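Local atomic coordinates of cupin 2 conserved barrel domain protein (Leptotrichia buccalis, PDB entry 3RNS), a protein that is of unknown function but has a chain built as two cupin-like beta barrels, the second matching the conserved cupin domain family. Residues A175-L180 / E199-P204; D181-Y186 / I194-E199; A24-M29 / S40-A45; C63-G68 / N100-E105; A52-G57 / N90-I95. All blocks are in the same frame, centred on the assembly; numbering follows the deposited sequence. Where two conformers were deposited one is given.

Overall arrangement
The contacts fall into two groups, consistent with two cupin-like halves. Interactions 3, 4 and 5 belong to the first half. Interactions 1 and 2 belong to the second; their centres lie about 9 Å apart and both contain Glu199. Interactions 3 and 4 also have centres about 9 Å apart, as strands 37-44 and 101-108 are neighbours in one sheet. The centre of interaction 5 lies about 18 Å from both theirs, and Ile95 meets both. The two halves approach where Ile104 CD1 of interaction 4 packs 4.1 Å from Thr178 OG1 of interaction 1. Interactions 2 and 5 have the most distant centres, about 33 Å. The acetate beside interaction 3 is probably from crystallisation.

Interaction 1: A175-L180 / E199-P204; sequences ALVTVL and ESAVLP
Thr178 OG1 and Ser200 OG each lie anti to their own carbonyl carbon (chi1 -53° and -52°), and this brings the two hydroxyls together. They are hydrogen-bonded at 3.0 Å between Thr178 OG1 and Ser200 OG, and either could be the donor. The methyl of Thr178 also lies against the same serine oxygen, with CG2 3.3 Å from Ser200 OG. On the same face of the sheet, Leu176 has CG anti to its backbone N (chi1 178°). Its CD1 reaches across to Val202 CG2 at 3.8 Å, and the two side chains cross at about a right angle. Ala175, Val177, Ala201 and Leu203 point to the other face. There Val177 CG1 meets Leu203 CD1 at 3.8 Å, again at about a right angle, while Val177 CG2 faces Ala201 CB at 4.2 Å.

The backbones form a regular antiparallel ladder. Ala175 pairs with Leu203, and Val177 with Ala201, each through two hydrogen bonds; the one from Val177 N to Ala201 O measures 2.8 Å. Val179 N adds a bond to Glu199 O. The backbones of Leu176 and Thr178 bond outward instead, to Ile223 and Leu221.

Strand 174-180 has strand 218-225 as its other neighbour, and strand 199-203 is bordered by the short strand 13-14, through Ser200 and Ile13. The face with Val177 and Ala201 looks into the barrel, onto Tyr186, Phe193 and Val195 of the facing sheet. On the other face, Val202 packs on Ile7 and Val9, and Thr178 touches Ile104 of the first half.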
# COMPACT_ATOMS: atom_id res chain seq x y z
N ALA A 175 0.55 11.12 0.06
CA ALA A 175 -0.13 9.94 -0.41
C ALA A 175 0.86 9.00 -1.07
O ALA A 175 1.63 9.41 -1.94
CB ALA A 175 -1.15 10.30 -1.44
N LEU A 176 0.77 7.74 -0.73
CA LEU A 176 1.44 6.69 -1.45
C LEU A 176 0.41 6.00 -2.37
O LEU A 176 -0.62 5.50 -1.90
CB LEU A 176 2.02 5.65 -0.46
CG LEU A 176 2.72 4.49 -1.19
CD1 LEU A 176 4.11 4.98 -1.74
CD2 LEU A 176 2.80 3.27 -0.24
N VAL A 177 0.69 5.95 -3.65
CA VAL A 177 -0.15 5.22 -4.59
C VAL A 177 0.61 4.00 -5.07
O VAL A 177 1.86 4.05 -5.24
CB VAL A 177 -0.63 6.13 -5.75
CG1 VAL A 177 -1.47 7.29 -5.16
CG2 VAL A 177 0.55 6.69 -6.59
N THR A 178 -0.09 2.89 -5.18
CA THR A 178 0.46 1.66 -5.73
C THR A 178 -0.48 1.14 -6.82
O THR A 178 -1.69 0.96 -6.57
CB THR A 178 0.60 0.55 -4.64
OG1 THR A 178 1.34 1.06 -3.51
CG2 THR A 178 1.39 -0.66 -5.19
N VAL A 179 0.08 0.81 -7.98
CA VAL A 179 -0.73 0.39 -9.08
C VAL A 179 -0.87 -1.10 -9.01
O VAL A 179 0.13 -1.81 -9.01
CB VAL A 179 -0.15 0.84 -10.42
CG1 VAL A 179 -0.90 0.17 -11.62
CG2 VAL A 179 -0.23 2.40 -10.51
N LEU A 180 -2.13 -1.56 -8.97
CA LEU A 180 -2.44 -2.98 -8.80
C LEU A 180 -2.65 -3.73 -10.11
O LEU A 180 -2.62 -4.96 -10.12
CB LEU A 180 -3.72 -3.11 -7.94
CG LEU A 180 -3.68 -2.37 -6.59
CD1 LEU A 180 -5.04 -2.48 -5.93
CD2 LEU A 180 -2.57 -2.98 -5.70
N GLU A 199 4.39 -1.01 -9.19
CA GLU A 199 5.17 0.18 -8.78
C GLU A 199 4.32 1.08 -7.92
O GLU A 199 3.06 1.01 -7.93
CB GLU A 199 5.68 0.93 -9.99
CG GLU A 199 6.61 0.08 -10.94
CD GLU A 199 7.05 0.88 -12.20
OE1 GLU A 199 6.32 1.84 -12.63
OE2 GLU A 199 8.09 0.54 -12.80
N SER A 200 5.01 1.94 -7.19
CA SER A 200 4.40 2.90 -6.30
C SER A 200 5.02 4.26 -6.47
O SER A 200 6.10 4.42 -7.03
CB SER A 200 4.58 2.44 -4.86
OG SER A 200 4.16 1.08 -4.65
N ALA A 201 4.36 5.27 -5.94
CA ALA A 201 4.90 6.63 -5.92
C ALA A 201 4.31 7.42 -4.77
O ALA A 201 3.16 7.19 -4.33
CB ALA A 201 4.62 7.38 -7.30
N VAL A 202 5.04 8.42 -4.33
CA VAL A 202 4.54 9.35 -3.33
C VAL A 202 4.10 10.65 -3.98
O VAL A 202 4.85 11.25 -4.76
CB VAL A 202 5.59 9.63 -2.21
CG1 VAL A 202 5.06 10.70 -1.21
CG2 VAL A 202 5.89 8.34 -1.48
N LEU A 203 2.88 11.09 -3.67
CA LEU A 203 2.35 12.36 -4.10
C LEU A 203 2.39 13.20 -2.85
O LEU A 203 1.59 12.96 -1.94
CB LEU A 203 0.91 12.23 -4.65
CG LEU A 203 0.59 11.02 -5.55
CD1 LEU A 203 -0.92 10.97 -5.92
CD2 LEU A 203 1.47 11.10 -6.77
N PRO A 204 3.29 14.19 -2.80
CA PRO A 204 3.51 14.95 -1.58
C PRO A 204 2.41 15.94 -1.18
O PRO A 204 1.68 16.48 -2.03
CB PRO A 204 4.81 15.69 -1.85
CG PRO A 204 4.81 15.88 -3.33
CD PRO A 204 4.13 14.66 -3.91

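Interaction 2: D181-Y186 / I194-E199; sequences DGEGKY and IVKKGE
Tyr186 brings CD2 and CE2 of its ring against Val195, and CD2 lies 3.6 Å from Val195 CG2. Gly184, two residues before Tyr186, lies opposite Val195; a side chain on it would be crowded by the tyrosine ring. Gly184 and Val195 share two backbone hydrogen bonds, one from Val195 N to Gly184 O at 2.8 Å.

The other face carries a salt bridge, with Lys196 NZ 2.9 Å from Glu183 OE2. The side chains lie side by side, pointing the same way. The ammonium group meets the carboxylate from 43° above its plane. Ile194 flanks the pair, its CG2 3.6 Å from Glu183 OE1. Ile194 CD1 crosses the stem of Lys185 obliquely, 3.9 Å from Lys185 CB. The amine of Lys185 continues to Tyr187 and Glu214.

After Lys196 the chain makes a type II turn to Glu199, with Gly198 third. Glu199 N closes it by bonding to Lys196 O, and Glu199 OE1 accepts a second bond, from Lys196 N at 2.8 Å.

The contact is the open end of the hairpin 183-188/191-196. Strand 209-212 runs on the other side of 183-188. Tyr186 packs on Val177 and Val179 of the facing strand 174-180, and Val195 on Val179.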
# COMPACT_ATOMS: atom_id res chain seq x y z
N ASP A 181 -2.93 -3.01 -11.19
CA ASP A 181 -3.28 -3.60 -12.47
C ASP A 181 -3.13 -2.50 -13.51
O ASP A 181 -3.44 -1.34 -13.24
CB ASP A 181 -4.72 -4.11 -12.49
CG ASP A 181 -5.09 -4.84 -13.81
OD1 ASP A 181 -4.33 -5.75 -14.19
OD2 ASP A 181 -6.11 -4.49 -14.48
N GLY A 182 -2.61 -2.86 -14.67
CA GLY A 182 -2.39 -1.89 -15.74
C GLY A 182 -1.30 -0.88 -15.44
O GLY A 182 -0.31 -1.19 -14.80
N GLU A 183 -1.48 0.35 -15.90
CA GLU A 183 -0.54 1.38 -15.61
C GLU A 183 -1.23 2.69 -15.71
O GLU A 183 -2.20 2.85 -16.48
CB GLU A 183 0.70 1.32 -16.50
CG GLU A 183 0.47 1.60 -17.92
CD GLU A 183 1.78 1.70 -18.76
OE1 GLU A 183 1.94 2.75 -19.44
OE2 GLU A 183 2.59 0.72 -18.78
N GLY A 184 -0.78 3.61 -14.86
CA GLY A 184 -1.41 4.92 -14.75
C GLY A 184 -0.43 6.04 -14.96
O GLY A 184 0.78 5.88 -14.75
N LYS A 185 -0.94 7.15 -15.45
CA LYS A 185 -0.12 8.32 -15.69
C LYS A 185 -0.41 9.34 -14.62
O LYS A 185 -1.54 9.87 -14.52
CB LYS A 185 -0.37 8.89 -17.05
CG LYS A 185 0.48 10.12 -17.30
CD LYS A 185 0.60 10.35 -18.79
CE LYS A 185 1.32 11.63 -19.15
NZ LYS A 185 0.68 12.24 -20.37
N TYR A 186 0.57 9.61 -13.79
CA TYR A 186 0.38 10.57 -12.70
C TYR A 186 1.08 11.88 -12.99
O TYR A 186 1.97 11.94 -13.83
CB TYR A 186 0.91 10.01 -11.39
CG TYR A 186 0.09 8.89 -10.86
CD1 TYR A 186 -0.84 9.09 -9.85
CD2 TYR A 186 0.24 7.60 -11.37
CE1 TYR A 186 -1.58 8.04 -9.36
CE2 TYR A 186 -0.53 6.57 -10.91
CZ TYR A 186 -1.42 6.78 -9.90
OH TYR A 186 -2.18 5.72 -9.42
N ILE A 194 4.77 7.71 -15.40
CA ILE A 194 3.97 6.54 -15.48
C ILE A 194 4.31 5.67 -14.29
O ILE A 194 5.51 5.44 -13.98
CB ILE A 194 4.31 5.69 -16.72
CG1 ILE A 194 4.16 6.51 -17.99
CG2 ILE A 194 3.49 4.40 -16.70
CD1 ILE A 194 2.89 7.13 -18.14
N VAL A 195 3.29 5.12 -13.65
CA VAL A 195 3.44 4.12 -12.60
C VAL A 195 2.79 2.83 -13.11
O VAL A 195 1.61 2.81 -13.44
CB VAL A 195 2.80 4.59 -11.30
CG1 VAL A 195 3.03 3.57 -10.16
CG2 VAL A 195 3.39 5.94 -10.94
N LYS A 196 3.61 1.79 -13.27
CA LYS A 196 3.18 0.53 -13.80
C LYS A 196 2.75 -0.42 -12.72
O LYS A 196 2.96 -0.17 -11.52
CB LYS A 196 4.30 -0.10 -14.56
CG LYS A 196 4.79 0.77 -15.71
CD LYS A 196 5.96 0.04 -16.39
CE LYS A 196 6.47 0.78 -17.63
NZ LYS A 196 5.36 1.40 -18.43
N LYS A 197 2.11 -1.51 -13.13
CA LYS A 197 1.65 -2.50 -12.15
C LYS A 197 2.86 -2.94 -11.31
O LYS A 197 3.88 -3.30 -11.86
CB LYS A 197 1.04 -3.72 -12.85
CG LYS A 197 0.68 -4.81 -11.91
CD LYS A 197 0.27 -6.06 -12.67
CE LYS A 197 -0.03 -7.19 -11.67
NZ LYS A 197 -0.67 -8.32 -12.40
N GLY A 198 2.69 -2.99 -9.99
CA GLY A 198 3.76 -3.37 -9.07
C GLY A 198 4.61 -2.19 -8.63
O GLY A 198 5.43 -2.32 -7.75
N GLU A 199 4.39 -1.01 -9.19
CA GLU A 199 5.17 0.18 -8.78
C GLU A 199 4.32 1.08 -7.92
O GLU A 199 3.06 1.01 -7.93
CB GLU A 199 5.68 0.93 -9.99
CG GLU A 199 6.61 0.08 -10.94
CD GLU A 199 7.05 0.88 -12.20
OE1 GLU A 199 6.32 1.84 -12.63
OE2 GLU A 199 8.09 0.54 -12.80

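Interaction 3: A24-M29 / S40-A45; sequences AEVVSM and SLFSLA. With ACT (acetate ion), chain B.
Phe42 stands beside Ser28 on the face of the sheet that also carries Val26. Its CB lies 4.1 Å from Val27 O. Further out, ring atom CD2 has Val26 CG1 at the ring edge, 4.3 Å away. CE2 is 3.7 Å from Ser28 CB, which sits over one ring face as a CH-pi contact, offset toward the rim and 24° off the normal. CZ, at the tip, comes within 4.1 Å of the acetate CH3. Ser40 OG donates to acetate OXT at 3.0 Å and has a weak bond with Arg30. An alanine in place of Phe42 would probably leave Ser28 CB without its aromatic partner and open a gap beside Val26.

The strands form the hairpin 26-33/37-44, at one border of a six-stranded sheet of the first cupin-like half. Val27 with Ser43, and Met29 with Leu41, are hydrogen-bonded pairs; Ser43 N reaches Val27 O at 2.8 Å. Ile50 of strand 49-52 packs against Val26, Phe42 and Leu44.

On the other face, the selenium of Met29, a selenomethionine, lies 4.3 Å from Leu41 CD1. Ser43 OG bonds to Ser21 and Asn100. Beyond the strands, Ala45 CB closes on Ala24 N at 3.4 Å.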
# COMPACT_ATOMS: atom_id res chain seq x y z
N ALA A 24 17.38 -16.19 6.11
CA ALA A 24 17.29 -15.96 7.56
C ALA A 24 17.26 -14.48 8.03
O ALA A 24 17.38 -14.21 9.23
CB ALA A 24 18.37 -16.77 8.28
N GLU A 25 17.05 -13.54 7.12
CA GLU A 25 16.96 -12.12 7.47
C GLU A 25 15.52 -11.64 7.43
O GLU A 25 14.72 -12.10 6.63
CB GLU A 25 17.69 -11.27 6.43
CG GLU A 25 19.22 -11.27 6.46
CD GLU A 25 19.79 -10.43 5.31
OE1 GLU A 25 19.03 -9.95 4.41
OE2 GLU A 25 21.02 -10.24 5.29
N VAL A 26 15.21 -10.66 8.27
CA VAL A 26 14.02 -9.83 8.12
C VAL A 26 14.55 -8.42 7.93
O VAL A 26 15.37 -7.92 8.74
CB VAL A 26 13.11 -9.88 9.37
CG1 VAL A 26 11.90 -8.89 9.26
CG2 VAL A 26 12.59 -11.36 9.62
N VAL A 27 14.11 -7.79 6.86
CA VAL A 27 14.54 -6.45 6.54
C VAL A 27 13.33 -5.56 6.59
O VAL A 27 12.24 -5.94 6.12
CB VAL A 27 15.25 -6.40 5.16
CG1 VAL A 27 15.64 -4.92 4.79
CG2 VAL A 27 16.48 -7.34 5.15
N SER A 28 13.51 -4.37 7.16
CA SER A 28 12.44 -3.39 7.20
C SER A 28 12.92 -1.98 6.92
O SER A 28 14.09 -1.62 7.11
CB SER A 28 11.68 -3.49 8.53
OG SER A 28 12.35 -2.88 9.62
N MSE A 29 11.98 -1.15 6.52
CA MSE A 29 12.25 0.22 6.12
C MSE A 29 10.99 1.06 6.35
O MSE A 29 9.89 0.70 5.86
CB MSE A 29 12.48 0.11 4.61
CG MSE A 29 12.87 1.31 3.87
SE MSE A 29 13.07 0.62 2.01
CE MSE A 29 13.82 2.22 1.68
N SER A 40 5.44 1.37 6.46
CA SER A 40 6.72 0.68 6.41
C SER A 40 6.64 -0.46 5.43
O SER A 40 5.53 -0.94 5.15
CB SER A 40 7.09 0.13 7.80
OG SER A 40 7.47 1.22 8.61
N LEU A 41 7.81 -0.88 4.92
CA LEU A 41 7.98 -2.09 4.15
C LEU A 41 8.77 -3.16 4.92
O LEU A 41 9.70 -2.85 5.68
CB LEU A 41 8.70 -1.77 2.84
CG LEU A 41 8.17 -0.66 1.96
CD1 LEU A 41 9.13 -0.60 0.85
CD2 LEU A 41 6.72 -1.01 1.41
N PHE A 42 8.37 -4.41 4.72
CA PHE A 42 9.03 -5.59 5.26
C PHE A 42 9.35 -6.59 4.19
O PHE A 42 8.52 -6.81 3.28
CB PHE A 42 8.11 -6.28 6.27
CG PHE A 42 8.02 -5.57 7.59
CD1 PHE A 42 7.17 -4.51 7.76
CD2 PHE A 42 8.83 -5.95 8.64
CE1 PHE A 42 7.11 -3.86 8.98
CE2 PHE A 42 8.76 -5.31 9.88
CZ PHE A 42 7.90 -4.27 10.04
N SER A 43 10.53 -7.21 4.26
CA SER A 43 10.83 -8.42 3.49
C SER A 43 11.31 -9.49 4.44
O SER A 43 12.28 -9.27 5.18
CB SER A 43 11.89 -8.14 2.42
OG SER A 43 12.25 -9.30 1.70
N LEU A 44 10.60 -10.61 4.49
CA LEU A 44 10.91 -11.72 5.37
C LEU A 44 11.42 -12.90 4.55
O LEU A 44 10.76 -13.31 3.62
CB LEU A 44 9.66 -12.20 6.11
CG LEU A 44 9.07 -11.38 7.23
CD1 LEU A 44 8.50 -10.08 6.67
CD2 LEU A 44 7.97 -12.23 7.93
N ALA A 45 12.56 -13.44 4.91
CA ALA A 45 13.11 -14.61 4.22
C ALA A 45 12.26 -15.78 4.64
O ALA A 45 11.60 -15.74 5.70
CB ALA A 45 14.59 -14.88 4.61
C ACT B . 9.09 -0.21 11.42
O ACT B . 9.89 -0.54 12.36
OXT ACT B . 9.63 0.30 10.42
CH3 ACT B . 7.61 -0.44 11.51

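Interaction 4: C63-G68 / N100-E105; sequences CFNGNG and NLKLIE
Cys63 starts the contact with SG packed 3.5 Å from Leu101 CD1, while its CB meets Leu103 CD2. Phe64 N then donates to Lys102 O at 3.1 Å, from above the carbonyl plane. With Phe64 CG between backbone N and carbonyl carbon (chi1 64°), the ring is carried toward 102-104. One ring face takes Lys102 CB, 3.6 Å above the plane and offset toward the rim, in a CH-pi contact 18° off the normal. Phe64 CD1 also lies 3.7 Å from Ile104 CG1, the side chains crossing at about a right angle. An alanine in place of Phe64 would probably uncover the stem of Lys102 and leave a gap beside Ile104.

At Asn65 the side chain joins in, as ND2 donates to Asn100 O at 2.9 Å. Asn65 O accepts from Lys102 N, also at 2.9 Å. Here the chain passes from strand 59-65 in one sheet to strand 67-72 in the other, a corner of the cupin-like barrel.

Gly66 turns this corner with positive phi; a CB there would clash with Asn100 O. Asn67 sends its side chain to Ser80. Gly68 lies near Leu101, and a CB on it would strike CD2. The Lys102 amine is held by Ile19 O and Asn16 OD1.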
# COMPACT_ATOMS: atom_id res chain seq x y z
N CYS A 63 0.25 -7.35 0.76
CA CYS A 63 1.32 -8.27 0.38
C CYS A 63 1.64 -8.09 -1.10
O CYS A 63 0.75 -8.22 -1.97
CB CYS A 63 0.90 -9.71 0.67
SG CYS A 63 2.04 -10.92 0.10
N PHE A 64 2.90 -7.78 -1.39
CA PHE A 64 3.34 -7.61 -2.75
C PHE A 64 4.36 -8.66 -3.23
O PHE A 64 4.93 -8.52 -4.31
CB PHE A 64 3.81 -6.14 -2.97
CG PHE A 64 5.02 -5.71 -2.17
CD1 PHE A 64 4.89 -5.14 -0.88
CD2 PHE A 64 6.29 -5.77 -2.74
CE1 PHE A 64 5.99 -4.73 -0.22
CE2 PHE A 64 7.40 -5.32 -2.06
CZ PHE A 64 7.26 -4.82 -0.80
N ASN A 65 4.55 -9.73 -2.47
CA ASN A 65 5.42 -10.84 -2.89
C ASN A 65 5.24 -11.97 -1.93
O ASN A 65 5.24 -11.77 -0.69
CB ASN A 65 6.93 -10.49 -2.89
CG ASN A 65 7.76 -11.42 -3.81
OD1 ASN A 65 7.70 -11.30 -5.03
ND2 ASN A 65 8.58 -12.29 -3.23
N GLY A 66 5.18 -13.16 -2.50
CA GLY A 66 5.27 -14.37 -1.72
C GLY A 66 4.00 -14.77 -1.01
O GLY A 66 2.90 -14.35 -1.37
N ASN A 67 4.19 -15.60 0.01
CA ASN A 67 3.11 -16.27 0.71
C ASN A 67 3.47 -16.35 2.14
O ASN A 67 4.60 -16.64 2.42
CB ASN A 67 3.00 -17.74 0.24
CG ASN A 67 2.48 -17.86 -1.15
OD1 ASN A 67 1.28 -17.69 -1.39
ND2 ASN A 67 3.38 -18.12 -2.09
N GLY A 68 2.50 -16.21 3.03
CA GLY A 68 2.73 -16.47 4.43
C GLY A 68 1.49 -16.77 5.23
O GLY A 68 0.41 -16.95 4.67
N ASN A 100 9.65 -15.98 0.27
CA ASN A 100 10.07 -14.58 0.51
C ASN A 100 8.86 -13.64 0.53
O ASN A 100 8.37 -13.25 -0.51
CB ASN A 100 11.07 -14.15 -0.54
CG ASN A 100 11.67 -12.74 -0.28
OD1 ASN A 100 12.27 -12.19 -1.20
ND2 ASN A 100 11.52 -12.15 0.94
N LEU A 101 8.37 -13.34 1.72
CA LEU A 101 7.15 -12.59 1.93
C LEU A 101 7.48 -11.12 2.05
O LEU A 101 8.35 -10.74 2.83
CB LEU A 101 6.48 -13.06 3.20
CG LEU A 101 5.18 -12.36 3.52
CD1 LEU A 101 4.10 -12.62 2.41
CD2 LEU A 101 4.74 -12.79 4.90
N LYS A 102 6.82 -10.29 1.24
CA LYS A 102 7.05 -8.86 1.31
C LYS A 102 5.74 -8.17 1.58
O LYS A 102 4.69 -8.50 0.99
CB LYS A 102 7.70 -8.34 0.02
CG LYS A 102 9.10 -8.97 -0.22
CD LYS A 102 9.77 -8.38 -1.41
CE LYS A 102 11.12 -9.06 -1.70
NZ LYS A 102 11.72 -8.41 -2.91
N LEU A 103 5.78 -7.17 2.45
CA LEU A 103 4.55 -6.56 2.96
C LEU A 103 4.72 -5.08 3.04
O LEU A 103 5.82 -4.60 3.43
CB LEU A 103 4.28 -7.08 4.36
CG LEU A 103 4.01 -8.57 4.60
CD1 LEU A 103 3.98 -8.84 6.08
CD2 LEU A 103 2.71 -9.03 3.92
N ILE A 104 3.67 -4.33 2.70
CA ILE A 104 3.54 -2.96 3.13
C ILE A 104 2.76 -3.00 4.44
O ILE A 104 1.69 -3.60 4.50
CB ILE A 104 2.74 -2.06 2.12
CG1 ILE A 104 3.28 -2.16 0.70
CG2 ILE A 104 2.74 -0.61 2.62
CD1 ILE A 104 2.52 -1.32 -0.34
N GLU A 105 3.26 -2.35 5.50
CA GLU A 105 2.60 -2.28 6.77
C GLU A 105 2.17 -0.82 6.99
O GLU A 105 2.99 0.07 6.94
CB GLU A 105 3.53 -2.71 7.93
CG GLU A 105 2.88 -2.60 9.32
CD GLU A 105 3.84 -2.92 10.47
OE1 GLU A 105 4.37 -1.97 11.09
OE2 GLU A 105 4.06 -4.11 10.78

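Interaction 5: A52-G57 / N90-I95; sequences AEAMLG and NHNYSI
Ala52 and Tyr93 form a single antiparallel hydrogen-bonded pair, where the end of strand 49-52 meets the start of strand 93-97. Ala52 N donates to Tyr93 O at 2.8 Å, and Tyr93 N returns a bond to Ala52 O at 2.9 Å. Beyond this pair 52-57 leaves the strand geometry but stays close to 90-92, and Met55 O accepts a bond from Asn90 N at 2.9 Å. Between these bonds Glu53 and Ala54 lie close to Asn92 and Asn90.

Ala52 and Tyr93 make the central side-chain contact. Tyr93 CG stands between backbone N and carbonyl carbon (chi1 65°), and the ring lies beneath the methyl of Ala52. Ala52 CB sits over one face, offset toward the rim, 3.6 Å from the ring centroid and 23° off the normal. This is a close CH-pi contact. Met55, a selenomethionine, crosses Tyr93 at about a right angle, with CG 4.2 Å from CE1. The tyrosine hydroxyl bonds to Tyr61 OH. Nearer the surface, Ala54 CB rests 3.7 Å from Asn90 C, and Asn92 OD1 comes 3.1 Å from Glu53 CA.

The contact joins the last residue of edge strand 49-52, and the loop after it, to the start of strand 93-97. This half has two facing antiparallel sheets, one of them made of 49-52, 93-97, 67-72 and 76-80, consistent with the jelly-roll barrel of cupins.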
# COMPACT_ATOMS: atom_id res chain seq x y z
N ALA A 52 4.15 -9.39 16.89
CA ALA A 52 3.70 -8.11 17.39
C ALA A 52 2.81 -8.34 18.60
O ALA A 52 1.88 -9.14 18.57
CB ALA A 52 2.97 -7.37 16.34
N GLU A 53 3.11 -7.62 19.68
CA GLU A 53 2.31 -7.67 20.91
C GLU A 53 1.04 -6.82 20.72
O GLU A 53 0.89 -6.15 19.70
CB GLU A 53 3.11 -7.21 22.16
CG GLU A 53 4.65 -7.49 22.18
CD GLU A 53 5.05 -8.89 22.67
OE1 GLU A 53 4.67 -9.28 23.79
OE2 GLU A 53 5.80 -9.57 21.93
N ALA A 54 0.13 -6.84 21.71
CA ALA A 54 -1.18 -6.17 21.59
C ALA A 54 -1.05 -4.65 21.33
O ALA A 54 -0.94 -3.85 22.27
CB ALA A 54 -2.07 -6.45 22.84
N MSE A 55 -1.09 -4.29 20.04
CA MSE A 55 -0.77 -2.95 19.53
C MSE A 55 -1.79 -1.90 19.95
O MSE A 55 -2.99 -2.21 20.05
CB MSE A 55 -0.72 -3.01 18.01
CG MSE A 55 0.35 -3.96 17.47
SE MSE A 55 2.15 -3.28 17.92
CE MSE A 55 2.82 -4.46 19.34
N LEU A 56 -1.33 -0.67 20.19
CA LEU A 56 -2.22 0.43 20.62
C LEU A 56 -3.12 0.95 19.47
O LEU A 56 -4.17 1.55 19.74
CB LEU A 56 -1.42 1.60 21.25
CG LEU A 56 -1.52 1.83 22.77
CD1 LEU A 56 -0.37 2.75 23.26
CD2 LEU A 56 -2.90 2.40 23.21
N GLY A 57 -2.70 0.75 18.22
CA GLY A 57 -3.52 1.08 17.06
C GLY A 57 -3.61 -0.06 16.04
O GLY A 57 -2.89 -1.07 16.14
N ASN A 90 -5.13 -4.12 20.00
CA ASN A 90 -5.22 -4.99 21.19
C ASN A 90 -5.14 -6.49 20.85
O ASN A 90 -5.63 -7.35 21.61
CB ASN A 90 -6.48 -4.65 22.02
CG ASN A 90 -6.58 -3.15 22.35
OD1 ASN A 90 -5.61 -2.55 22.82
ND2 ASN A 90 -7.75 -2.56 22.08
N HIS A 91 -4.47 -6.81 19.74
CA HIS A 91 -4.28 -8.21 19.34
C HIS A 91 -2.82 -8.57 19.17
O HIS A 91 -2.07 -7.89 18.44
CB HIS A 91 -5.04 -8.52 18.05
CG HIS A 91 -6.52 -8.59 18.24
ND1 HIS A 91 -7.37 -7.56 17.90
CD2 HIS A 91 -7.31 -9.56 18.77
CE1 HIS A 91 -8.62 -7.90 18.20
NE2 HIS A 91 -8.60 -9.11 18.72
N ASN A 92 -2.41 -9.63 19.87
CA ASN A 92 -1.13 -10.27 19.61
C ASN A 92 -1.27 -10.97 18.30
O ASN A 92 -2.33 -11.55 17.99
CB ASN A 92 -0.78 -11.32 20.66
CG ASN A 92 -0.39 -10.72 21.98
OD1 ASN A 92 0.52 -9.89 22.05
ND2 ASN A 92 -1.06 -11.13 23.04
N TYR A 93 -0.19 -10.92 17.52
CA TYR A 93 -0.10 -11.69 16.29
C TYR A 93 1.34 -12.01 15.94
O TYR A 93 2.28 -11.45 16.48
CB TYR A 93 -0.83 -10.99 15.14
CG TYR A 93 -0.25 -9.65 14.69
CD1 TYR A 93 -0.62 -8.46 15.31
CD2 TYR A 93 0.65 -9.58 13.63
CE1 TYR A 93 -0.09 -7.25 14.91
CE2 TYR A 93 1.17 -8.36 13.20
CZ TYR A 93 0.79 -7.20 13.84
OH TYR A 93 1.31 -6.00 13.45
N SER A 94 1.50 -12.96 15.04
CA SER A 94 2.77 -13.24 14.43
C SER A 94 2.51 -13.36 12.94
O SER A 94 1.38 -13.69 12.54
CB SER A 94 3.39 -14.52 15.01
OG SER A 94 2.51 -15.63 14.83
N ILE A 95 3.54 -13.09 12.15
CA ILE A 95 3.53 -13.29 10.68
C ILE A 95 4.72 -14.17 10.26
O ILE A 95 5.88 -13.81 10.52
CB ILE A 95 3.63 -11.99 9.92
CG1 ILE A 95 2.53 -11.01 10.37
CG2 ILE A 95 3.52 -12.21 8.40
CD1 ILE A 95 2.52 -9.67 9.59